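Local coordinates for PUA domain-containing protein (Pyrococcus horikoshii, PDB 3D79) that is of unknown function but carries a PUA domain behind a Pre-PUA-like domain and may therefore bind RNA, at residues Q30-E35 against F130-E135; K39-K44 against I59-K64; I68-L73 against K164-A169; I79-L84 against R91-R96. All coordinates share one frame; numbering follows the deposited sequence.

Contact 1: residues Q30-E35 against F130-E135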
# COMPACT_ATOMS: atom_id res chain seq x y z
N GLN A 30 3.31 -6.93 11.23
CA GLN A 30 3.99 -5.79 11.84
C GLN A 30 3.36 -4.48 11.38
O GLN A 30 3.13 -3.57 12.19
CB GLN A 30 5.48 -5.79 11.52
CG GLN A 30 6.24 -4.70 12.26
CD GLN A 30 7.69 -4.62 11.84
OE1 GLN A 30 8.00 -4.33 10.69
NE2 GLN A 30 8.60 -4.87 12.78
N MET A 31 3.06 -4.39 10.09
CA MET A 31 2.54 -3.16 9.50
C MET A 31 1.08 -2.89 9.87
O MET A 31 0.74 -1.76 10.24
CB MET A 31 2.69 -3.20 7.98
CG MET A 31 4.13 -3.21 7.51
SD MET A 31 4.28 -3.00 5.73
CE MET A 31 3.65 -4.57 5.12
N PHE A 32 0.24 -3.92 9.78
CA PHE A 32 -1.22 -3.74 9.90
C PHE A 32 -1.84 -4.34 11.15
O PHE A 32 -3.02 -4.11 11.44
CB PHE A 32 -1.91 -4.32 8.68
CG PHE A 32 -1.54 -3.64 7.40
CD1 PHE A 32 -2.03 -2.37 7.11
CD2 PHE A 32 -0.71 -4.26 6.48
CE1 PHE A 32 -1.69 -1.72 5.93
CE2 PHE A 32 -0.37 -3.63 5.29
CZ PHE A 32 -0.85 -2.36 5.02
N GLY A 33 -1.06 -5.12 11.89
CA GLY A 33 -1.59 -5.90 12.99
C GLY A 33 -2.04 -7.25 12.48
O GLY A 33 -2.40 -7.39 11.30
N GLU A 34 -2.03 -8.23 13.37
CA GLU A 34 -2.32 -9.61 12.99
C GLU A 34 -3.72 -9.80 12.40
O GLU A 34 -3.90 -10.61 11.50
CB GLU A 34 -2.07 -10.54 14.20
CG GLU A 34 -2.03 -12.04 13.87
CD GLU A 34 -3.41 -12.66 13.80
OE1 GLU A 34 -4.33 -12.16 14.49
OE2 GLU A 34 -3.59 -13.65 13.05
N GLU A 35 -4.69 -9.02 12.88
CA GLU A 35 -6.08 -9.14 12.41
C GLU A 35 -6.24 -8.80 10.92
O GLU A 35 -6.77 -9.60 10.15
CB GLU A 35 -7.04 -8.32 13.27
CG GLU A 35 -8.50 -8.42 12.84
CD GLU A 35 -9.47 -8.10 13.96
OE1 GLU A 35 -9.43 -8.79 15.01
OE2 GLU A 35 -10.29 -7.17 13.79
N PHE A 130 6.54 1.89 4.63
CA PHE A 130 5.57 1.76 3.55
C PHE A 130 4.24 2.31 4.04
O PHE A 130 3.82 2.02 5.16
CB PHE A 130 5.35 0.29 3.19
CG PHE A 130 6.32 -0.27 2.20
CD1 PHE A 130 6.67 0.43 1.05
CD2 PHE A 130 6.86 -1.53 2.41
CE1 PHE A 130 7.57 -0.11 0.13
CE2 PHE A 130 7.76 -2.08 1.50
CZ PHE A 130 8.11 -1.37 0.36
N VAL A 131 3.57 3.08 3.19
CA VAL A 131 2.26 3.64 3.54
C VAL A 131 1.32 3.51 2.35
O VAL A 131 1.76 3.31 1.22
CB VAL A 131 2.35 5.14 3.97
CG1 VAL A 131 3.14 5.29 5.28
CG2 VAL A 131 2.94 6.01 2.85
N PHE A 132 0.01 3.61 2.59
CA PHE A 132 -0.92 3.80 1.49
C PHE A 132 -1.60 5.15 1.60
O PHE A 132 -1.68 5.73 2.69
CB PHE A 132 -1.96 2.66 1.39
CG PHE A 132 -2.94 2.64 2.52
CD1 PHE A 132 -4.15 3.32 2.42
CD2 PHE A 132 -2.66 1.93 3.68
CE1 PHE A 132 -5.06 3.31 3.47
CE2 PHE A 132 -3.57 1.90 4.73
CZ PHE A 132 -4.77 2.60 4.63
N VAL A 133 -2.09 5.63 0.46
CA VAL A 133 -2.70 6.95 0.35
C VAL A 133 -4.16 6.76 -0.01
O VAL A 133 -4.48 6.05 -0.96
CB VAL A 133 -2.01 7.80 -0.74
CG1 VAL A 133 -2.58 9.21 -0.77
CG2 VAL A 133 -0.49 7.84 -0.51
N VAL A 134 -5.05 7.37 0.77
CA VAL A 134 -6.50 7.29 0.50
C VAL A 134 -7.12 8.68 0.52
O VAL A 134 -6.66 9.54 1.26
CB VAL A 134 -7.24 6.39 1.53
CG1 VAL A 134 -7.01 4.93 1.22
CG2 VAL A 134 -6.83 6.74 2.96
N GLU A 135 -8.16 8.88 -0.28
CA GLU A 135 -8.88 10.15 -0.28
C GLU A 135 -10.00 10.13 0.75
O GLU A 135 -10.60 9.09 1.00
CB GLU A 135 -9.38 10.53 -1.68
CG GLU A 135 -10.15 9.46 -2.45
CD GLU A 135 -11.60 9.31 -2.01
OE1 GLU A 135 -12.13 8.18 -2.06
OE2 GLU A 135 -12.22 10.33 -1.61
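Phe130, which meets Met31 across the contact, has its carbonyl O taken by Arg95 NH1 in a hydrogen bond. That polar link runs beside the contact rather than through it. Between Q30-E35 and F130-E135 there is no hydrogen bond, and everything that meets is apolar. Met31 points toward the strand. Its chain runs straight out to the sulfur (chi2 -171°), and Met31 SD stops 4.3 Å from Phe130 CB, at the edge of the ring and near its plane. Phe32 is the last residue of helix 18-32, and its ring swings round to the strand. Phe32 CE1 comes 4.3 Å from Phe132 CE2. The Phe132 carbon lies at the Phe32 ring edge, while Phe32 meets the other ring obliquely, so this is no stack. Gly33 follows at once, with a positive phi of 89°. A side chain there would press on the preceding carbonyl O, and helix 34-40 starts directly after it. Phe75 of strand 73-76 lies alongside, touching Met31, Phe130 and Phe132. The two pairs of side chains are thus joined by van der Waals contact alone, and the hold of helix on strand is likely to be hydrophobic.

Contact 2: residues K39-K44 against I59-K64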
# COMPACT_ATOMS: atom_id res chain seq x y z
N LYS A 39 -6.49 -11.64 7.16
CA LYS A 39 -7.43 -11.67 6.05
C LYS A 39 -6.73 -11.53 4.69
O LYS A 39 -7.24 -12.00 3.68
CB LYS A 39 -8.53 -10.63 6.21
CG LYS A 39 -9.62 -11.07 7.20
CD LYS A 39 -10.95 -10.31 7.02
CE LYS A 39 -11.53 -10.45 5.60
NZ LYS A 39 -11.57 -11.85 5.08
N MET A 40 -5.55 -10.92 4.68
CA MET A 40 -4.79 -10.75 3.44
C MET A 40 -4.05 -12.02 3.02
O MET A 40 -3.90 -12.29 1.83
CB MET A 40 -3.77 -9.63 3.56
CG MET A 40 -4.37 -8.24 3.66
SD MET A 40 -3.04 -7.09 4.04
CE MET A 40 -3.91 -5.53 3.98
N LEU A 41 -3.56 -12.77 4.01
CA LEU A 41 -2.75 -13.96 3.74
C LEU A 41 -2.66 -14.87 4.97
O LEU A 41 -2.40 -14.41 6.08
CB LEU A 41 -1.33 -13.54 3.32
CG LEU A 41 -0.26 -14.63 3.10
CD1 LEU A 41 -0.64 -15.54 1.95
CD2 LEU A 41 1.11 -14.01 2.85
N ASN A 42 -2.87 -16.16 4.76
CA ASN A 42 -2.60 -17.13 5.81
C ASN A 42 -1.60 -18.17 5.34
O ASN A 42 -1.38 -18.33 4.13
CB ASN A 42 -3.89 -17.77 6.34
CG ASN A 42 -4.55 -18.67 5.33
OD1 ASN A 42 -4.11 -19.81 5.11
ND2 ASN A 42 -5.63 -18.18 4.72
N LYS A 43 -0.99 -18.87 6.30
CA LYS A 43 0.15 -19.75 6.00
C LYS A 43 -0.20 -20.98 5.15
O LYS A 43 0.69 -21.73 4.77
CB LYS A 43 0.86 -20.18 7.29
CG LYS A 43 0.08 -21.18 8.13
CD LYS A 43 0.81 -21.49 9.42
CE LYS A 43 0.12 -22.63 10.15
NZ LYS A 43 0.63 -22.78 11.53
N LYS A 44 -1.49 -21.17 4.87
CA LYS A 44 -1.92 -22.31 4.07
C LYS A 44 -2.31 -21.93 2.63
O LYS A 44 -2.60 -22.81 1.82
CB LYS A 44 -3.08 -23.05 4.76
CG LYS A 44 -2.77 -23.43 6.21
CD LYS A 44 -3.80 -24.36 6.84
CE LYS A 44 -3.53 -24.47 8.34
NZ LYS A 44 -4.42 -25.41 9.07
N ILE A 59 2.85 -10.46 -6.14
CA ILE A 59 2.58 -11.66 -5.36
C ILE A 59 1.09 -11.95 -5.40
O ILE A 59 0.28 -11.09 -5.03
CB ILE A 59 3.04 -11.51 -3.89
CG1 ILE A 59 4.51 -11.08 -3.79
CG2 ILE A 59 2.76 -12.81 -3.10
CD1 ILE A 59 5.51 -12.12 -4.29
N LEU A 60 0.74 -13.15 -5.86
CA LEU A 60 -0.65 -13.58 -5.98
C LEU A 60 -0.99 -14.55 -4.86
O LEU A 60 -0.21 -15.45 -4.56
CB LEU A 60 -0.90 -14.24 -7.34
CG LEU A 60 -0.74 -13.35 -8.58
CD1 LEU A 60 0.67 -13.47 -9.14
CD2 LEU A 60 -1.78 -13.69 -9.64
N VAL A 61 -2.15 -14.34 -4.25
CA VAL A 61 -2.65 -15.23 -3.19
C VAL A 61 -3.92 -15.88 -3.72
O VAL A 61 -4.91 -15.20 -3.97
CB VAL A 61 -2.93 -14.46 -1.88
CG1 VAL A 61 -3.37 -15.43 -0.79
CG2 VAL A 61 -1.69 -13.70 -1.43
N ASN A 62 -3.86 -17.20 -3.89
CA ASN A 62 -4.94 -17.96 -4.53
C ASN A 62 -5.40 -17.28 -5.83
O ASN A 62 -6.60 -17.05 -6.04
CB ASN A 62 -6.09 -18.21 -3.55
CG ASN A 62 -5.62 -18.88 -2.27
OD1 ASN A 62 -4.78 -19.78 -2.30
ND2 ASN A 62 -6.16 -18.45 -1.14
N ASP A 63 -4.41 -16.96 -6.65
CA ASP A 63 -4.55 -16.37 -7.99
C ASP A 63 -5.02 -14.91 -8.06
O ASP A 63 -5.20 -14.36 -9.16
CB ASP A 63 -5.37 -17.29 -8.92
CG ASP A 63 -4.77 -18.67 -9.02
OD1 ASP A 63 -3.59 -18.79 -9.44
OD2 ASP A 63 -5.47 -19.64 -8.67
N LYS A 64 -5.20 -14.26 -6.92
CA LYS A 64 -5.52 -12.83 -6.94
C LYS A 64 -4.28 -11.99 -6.63
O LYS A 64 -3.57 -12.28 -5.66
CB LYS A 64 -6.71 -12.48 -6.03
CG LYS A 64 -6.43 -12.51 -4.55
CD LYS A 64 -7.74 -12.45 -3.76
CE LYS A 64 -7.52 -12.82 -2.30
NZ LYS A 64 -6.75 -14.10 -2.16
O HOH W 1 -5.75 -13.21 0.23
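Val61 buries the most surface here, with Leu41 and Met40 next. Val61 points toward the end of helix 34-40, and both of its methyls are used. Val61 CG1 lies 3.9 Å from Leu41 CD1, and Val61 CG2 4.0 Å from the same methyl. Leu41 is the first residue to leave the helix. Its CG stands opposite the backbone N (chi1 176°), which carries CD1 across to the strand. The two side chains meet at a slant. Met40 contributes its backbone, with its O 4.1 Å from Val61 CG1, while its side chain leads off to Met66 and Leu28. With an alanine in place of Val61 both methyls would be gone, and Leu41 CD1 would probably lose its packing against this strand. Polar links run beside this patch. Lys64 curls back so that NZ bonds Val61 O at 2.8 Å, from above the carbonyl plane. Lys64 N binds the same oxygen, Val61 O, from the opposite face at 3.1 Å. A water accepts from Lys64 NZ (2.7 Å) and donates to Met40 O (2.6 Å), tying the helix end to the hairpin. Asn42 OD1 takes Lys44 N in an Asx turn. Val61 to Lys64 form a type I' turn. This is a two-residue beta hairpin, joining strands 56-61 and 64-70 of the antiparallel sheet in the Pre-PUA-like region, with a helix end packed against it.

Contact 3: residues I68-L73 against K164-A169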
# COMPACT_ATOMS: atom_id res chain seq x y z
N ILE A 68 2.85 -6.01 -3.95
CA ILE A 68 4.06 -5.64 -4.68
C ILE A 68 5.25 -6.18 -3.90
O ILE A 68 5.24 -6.19 -2.67
CB ILE A 68 4.17 -4.09 -4.85
CG1 ILE A 68 5.17 -3.72 -5.95
CG2 ILE A 68 4.49 -3.39 -3.53
CD1 ILE A 68 4.96 -2.30 -6.47
N ARG A 69 6.27 -6.66 -4.60
CA ARG A 69 7.52 -6.99 -3.93
C ARG A 69 8.67 -6.24 -4.58
O ARG A 69 8.82 -6.27 -5.81
CB ARG A 69 7.79 -8.49 -3.87
CG ARG A 69 9.05 -8.84 -3.06
CD ARG A 69 9.12 -10.31 -2.66
NE ARG A 69 9.37 -11.19 -3.80
CZ ARG A 69 9.53 -12.51 -3.70
NH1 ARG A 69 9.48 -13.12 -2.52
NH2 ARG A 69 9.75 -13.23 -4.80
N ARG A 70 9.42 -5.53 -3.75
CA ARG A 70 10.66 -4.88 -4.14
C ARG A 70 11.74 -5.49 -3.27
O ARG A 70 11.72 -5.33 -2.05
CB ARG A 70 10.56 -3.37 -3.91
CG ARG A 70 9.65 -2.65 -4.89
CD ARG A 70 10.45 -2.07 -6.06
NE ARG A 70 9.58 -1.70 -7.18
CZ ARG A 70 9.12 -0.48 -7.40
NH1 ARG A 70 8.33 -0.26 -8.45
NH2 ARG A 70 9.43 0.52 -6.58
N LYS A 71 12.67 -6.19 -3.92
CA LYS A 71 13.63 -7.10 -3.27
C LYS A 71 12.96 -8.13 -2.35
O LYS A 71 12.36 -9.09 -2.85
CB LYS A 71 14.83 -6.38 -2.61
CG LYS A 71 14.56 -4.98 -2.02
CD LYS A 71 14.39 -4.99 -0.50
CE LYS A 71 15.70 -4.69 0.24
NZ LYS A 71 16.70 -5.81 0.19
N ASP A 72 13.04 -7.94 -1.04
CA ASP A 72 12.41 -8.87 -0.11
C ASP A 72 11.27 -8.22 0.68
O ASP A 72 10.69 -8.86 1.57
CB ASP A 72 13.45 -9.50 0.83
CG ASP A 72 13.99 -8.52 1.86
OD1 ASP A 72 14.31 -8.96 2.99
OD2 ASP A 72 14.11 -7.32 1.55
N LEU A 73 10.92 -6.99 0.32
CA LEU A 73 9.88 -6.25 1.04
C LEU A 73 8.58 -6.17 0.25
O LEU A 73 8.58 -5.90 -0.95
CB LEU A 73 10.35 -4.83 1.39
CG LEU A 73 11.56 -4.67 2.33
CD1 LEU A 73 11.84 -3.20 2.56
CD2 LEU A 73 11.35 -5.39 3.65
N LYS A 164 6.87 9.46 -0.91
CA LYS A 164 7.39 9.08 -2.22
C LYS A 164 6.54 7.94 -2.77
O LYS A 164 6.62 6.82 -2.27
CB LYS A 164 8.86 8.65 -2.11
CG LYS A 164 9.53 8.36 -3.46
CD LYS A 164 9.80 9.68 -4.20
CE LYS A 164 10.03 9.45 -5.66
NZ LYS A 164 9.85 10.71 -6.43
N VAL A 165 5.73 8.24 -3.78
CA VAL A 165 4.83 7.24 -4.37
C VAL A 165 5.62 6.25 -5.23
O VAL A 165 6.50 6.65 -6.00
CB VAL A 165 3.69 7.90 -5.18
CG1 VAL A 165 2.85 6.84 -5.91
CG2 VAL A 165 2.81 8.74 -4.26
N ILE A 166 5.32 4.96 -5.07
CA ILE A 166 5.98 3.91 -5.86
C ILE A 166 5.02 3.16 -6.78
O ILE A 166 5.44 2.43 -7.67
CB ILE A 166 6.77 2.91 -4.96
CG1 ILE A 166 5.81 2.07 -4.09
CG2 ILE A 166 7.81 3.64 -4.11
CD1 ILE A 166 6.51 0.97 -3.28
N HIS A 167 3.72 3.36 -6.56
CA HIS A 167 2.68 2.71 -7.34
C HIS A 167 1.38 3.46 -7.07
O HIS A 167 1.04 3.73 -5.92
CB HIS A 167 2.58 1.21 -6.97
CG HIS A 167 1.33 0.53 -7.45
ND1 HIS A 167 0.63 -0.36 -6.67
CD2 HIS A 167 0.66 0.62 -8.62
CE1 HIS A 167 -0.43 -0.79 -7.34
NE2 HIS A 167 -0.44 -0.21 -8.52
N HIS A 168 0.67 3.81 -8.14
CA HIS A 168 -0.60 4.52 -8.00
C HIS A 168 -1.66 3.96 -8.93
O HIS A 168 -1.33 3.33 -9.95
CB HIS A 168 -0.43 6.03 -8.19
CG HIS A 168 0.01 6.42 -9.57
ND1 HIS A 168 -0.87 6.64 -10.61
CD2 HIS A 168 1.25 6.68 -10.07
CE1 HIS A 168 -0.20 6.98 -11.69
NE2 HIS A 168 1.09 7.01 -11.40
N ALA A 169 -2.93 4.17 -8.59
CA ALA A 169 -4.02 3.79 -9.46
C ALA A 169 -3.83 4.49 -10.81
O ALA A 169 -3.38 5.64 -10.85
CB ALA A 169 -5.37 4.15 -8.84
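Ile68 points toward segment K164-A169. Its chain is stretched out (chi1 -163°, chi2 160°), and the tip, Ile68 CD1, lies 4.3 Å from His167 CB. The imidazole of His167 is not what it touches. Two residues on, Arg70 also points toward the other segment. Its chain bends sharply at the second torsion (chi2 -95°) and then slides past Ile166, the two side chains running in opposite directions. The guanidinium meets Ile166 obliquely, and Arg70 NH2 lies 3.9 Å from Ile166 CB. No hydrogen bond crosses the contact. The polar end of Arg70 is instead held by Thr56, whose OG1 bonds NE. Arg70 also opens a type II' turn that closes at Leu73. On the turn, Lys71 NZ makes a weak salt bridge to Asp72 OD2. In the partner segment the chain turns a corner at Ile166. Ile166 and His167 both face Ile144, a classic beta bulge, and this lets two successive residues point toward strand 64-70. Beyond it, His168 ND1 bonds Ala169 O at 2.7 Å. Strand 64-70 of the Pre-PUA-like region thus meets the bulged strand of the PUA domain here. Ile68 and His167 share their neighbours: both rest on Ile144 of strand 141-147 and on Ile173 of helix 172-177, while Val78 of helix 78-84 also meets His167.

Contact 4: residues I79-L84 against R91-R96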
# COMPACT_ATOMS: atom_id res chain seq x y z
N ILE A 79 -4.92 -2.20 -6.10
CA ILE A 79 -6.13 -3.01 -6.37
C ILE A 79 -6.59 -3.80 -5.13
O ILE A 79 -7.79 -3.84 -4.83
CB ILE A 79 -5.98 -3.93 -7.63
CG1 ILE A 79 -7.34 -4.56 -8.01
CG2 ILE A 79 -4.93 -5.00 -7.43
CD1 ILE A 79 -8.44 -3.54 -8.29
N ALA A 80 -5.63 -4.39 -4.41
CA ALA A 80 -5.93 -5.13 -3.18
C ALA A 80 -6.58 -4.23 -2.13
O ALA A 80 -7.58 -4.60 -1.50
CB ALA A 80 -4.67 -5.77 -2.62
N LEU A 81 -6.02 -3.03 -1.96
CA LEU A 81 -6.57 -2.05 -1.04
C LEU A 81 -7.93 -1.53 -1.52
O LEU A 81 -8.80 -1.22 -0.70
CB LEU A 81 -5.59 -0.90 -0.83
CG LEU A 81 -4.28 -1.28 -0.11
CD1 LEU A 81 -3.28 -0.14 -0.19
CD2 LEU A 81 -4.52 -1.69 1.34
N TYR A 82 -8.09 -1.43 -2.84
CA TYR A 82 -9.34 -0.96 -3.42
C TYR A 82 -10.48 -1.91 -3.06
O TYR A 82 -11.55 -1.48 -2.61
CB TYR A 82 -9.23 -0.80 -4.94
CG TYR A 82 -10.48 -0.20 -5.54
CD1 TYR A 82 -10.62 1.19 -5.66
CD2 TYR A 82 -11.54 -1.01 -5.96
CE1 TYR A 82 -11.78 1.75 -6.20
CE2 TYR A 82 -12.70 -0.46 -6.50
CZ TYR A 82 -12.81 0.92 -6.62
OH TYR A 82 -13.96 1.47 -7.15
N ASN A 83 -10.23 -3.20 -3.26
CA ASN A 83 -11.22 -4.21 -2.88
C ASN A 83 -11.51 -4.22 -1.39
O ASN A 83 -12.67 -4.35 -0.97
CB ASN A 83 -10.79 -5.59 -3.40
CG ASN A 83 -10.90 -5.70 -4.90
OD1 ASN A 83 -11.75 -5.04 -5.52
ND2 ASN A 83 -10.05 -6.51 -5.51
N LEU A 84 -10.47 -4.02 -0.58
CA LEU A 84 -10.64 -3.90 0.87
C LEU A 84 -11.46 -2.68 1.28
O LEU A 84 -12.16 -2.72 2.30
CB LEU A 84 -9.29 -3.91 1.58
CG LEU A 84 -8.70 -5.31 1.78
CD1 LEU A 84 -7.19 -5.27 2.02
CD2 LEU A 84 -9.40 -6.03 2.93
N ARG A 91 -9.90 4.79 5.90
CA ARG A 91 -9.58 6.08 6.52
C ARG A 91 -9.22 5.94 8.00
O ARG A 91 -8.78 6.90 8.63
CB ARG A 91 -10.72 7.09 6.35
CG ARG A 91 -11.03 7.46 4.89
CD ARG A 91 -12.36 8.20 4.77
NE ARG A 91 -13.27 7.80 5.84
CZ ARG A 91 -13.51 8.51 6.93
NH1 ARG A 91 -12.95 9.70 7.11
NH2 ARG A 91 -14.33 8.03 7.86
N LYS A 92 -9.39 4.73 8.56
CA LYS A 92 -9.03 4.48 9.95
C LYS A 92 -7.98 3.38 10.14
O LYS A 92 -7.74 2.93 11.26
CB LYS A 92 -10.30 4.20 10.78
CG LYS A 92 -11.25 5.39 10.87
CD LYS A 92 -10.64 6.52 11.71
CE LYS A 92 -11.46 7.79 11.61
NZ LYS A 92 -11.03 8.75 12.68
N TRP A 93 -7.34 2.98 9.04
CA TRP A 93 -6.37 1.88 9.04
C TRP A 93 -4.95 2.28 9.42
O TRP A 93 -4.57 3.45 9.27
CB TRP A 93 -6.35 1.21 7.66
CG TRP A 93 -7.21 -0.00 7.53
CD1 TRP A 93 -8.40 -0.25 8.16
CD2 TRP A 93 -6.98 -1.13 6.67
NE1 TRP A 93 -8.91 -1.47 7.77
CE2 TRP A 93 -8.06 -2.02 6.85
CE3 TRP A 93 -5.96 -1.46 5.77
CZ2 TRP A 93 -8.14 -3.24 6.16
CZ3 TRP A 93 -6.04 -2.67 5.08
CH2 TRP A 93 -7.13 -3.55 5.29
N PRO A 94 -4.14 1.31 9.89
CA PRO A 94 -2.73 1.57 10.09
C PRO A 94 -2.05 1.86 8.75
O PRO A 94 -2.52 1.38 7.70
CB PRO A 94 -2.18 0.26 10.66
CG PRO A 94 -3.35 -0.56 11.04
CD PRO A 94 -4.51 -0.08 10.24
N ARG A 95 -0.99 2.65 8.80
CA ARG A 95 -0.17 3.04 7.64
C ARG A 95 -0.90 3.91 6.62
O ARG A 95 -0.44 4.06 5.49
CB ARG A 95 0.45 1.82 6.95
CG ARG A 95 1.37 0.98 7.84
CD ARG A 95 2.54 1.80 8.38
NE ARG A 95 3.47 1.00 9.18
CZ ARG A 95 4.52 0.34 8.69
NH1 ARG A 95 4.78 0.35 7.38
NH2 ARG A 95 5.29 -0.35 9.51
N ARG A 96 -2.03 4.49 7.03
CA ARG A 96 -2.81 5.37 6.16
C ARG A 96 -2.23 6.78 6.07
O ARG A 96 -1.69 7.32 7.04
CB ARG A 96 -4.26 5.47 6.64
CG ARG A 96 -4.45 6.43 7.81
CD ARG A 96 -5.87 6.43 8.34
NE ARG A 96 -5.98 7.25 9.55
CZ ARG A 96 -5.66 6.84 10.77
NH1 ARG A 96 -5.20 5.61 10.98
NH2 ARG A 96 -5.79 7.67 11.80
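Trp93 points its six-membered ring at helix 78-84 and takes two leucines there. Leu84 CD1 comes 3.7 Å from Trp93 CH2, with Leu84 CD2 4.1 Å from the same atom. The leucine and the indole cross at about a right angle. One turn back, Leu81 sets CD2 4.2 Å from Trp93 CZ3. Leu84 CD1 and Leu81 CD2 approach the indole obliquely. In both leucines CG lies opposite the carbonyl carbon, which sends the methyls out to the indole. The indole itself sits off the usual rotamers, with chi1 at -96°, consistent with a position set by the packing around it. Replacing Trp93 by an alanine would remove the indole, and Leu84 and Leu81 would probably face a gap on the loop side. Arg96 NH1 bonds Trp93 O at 2.8 Å. The oxygen lies in the guanidinium plane, yet the nitrogen stands above the carbonyl plane. Lys92 CA sits over one face of this guanidinium, toward the rim, and Asp120 holds Arg96 NE by a salt bridge. Trp93 to Arg96 form a type II turn. Ile36 and Met40 of helix 34-40 and Phe132 of strand 130-135 also pack on Trp93. Trp93 is a buried aromatic side chain in the loop leading from helix 78-84 into strand 96-99, consistent with a place in the apolar interface between the Pre-PUA-like and PUA regions.

In the fold
Contacts 1 and 3 join the Pre-PUA-like and PUA regions, and their segments alternate along the chain. Their centres lie about 13 Å apart, and Phe130 CE1 touches Ile166 CD1 at 3.7 Å. Contact 4 is the nearest to contact 1, about 7 Å between centres, and Phe132 N probably hydrogen-bonds to Arg95 O at 3.0 Å. Contact 2 lies further out, about 17 Å from contact 1 and about 16 Å from contact 4 between centres. Met40 links contact 2 to both: Met40 CE lies 3.7 Å from Trp93 CZ3 and 4.2 Å from Phe32 CE2. Contacts 2 and 3 use neighbouring strands of one sheet. Contacts 3 and 4 do not touch, with nearest atoms about 5 Å apart.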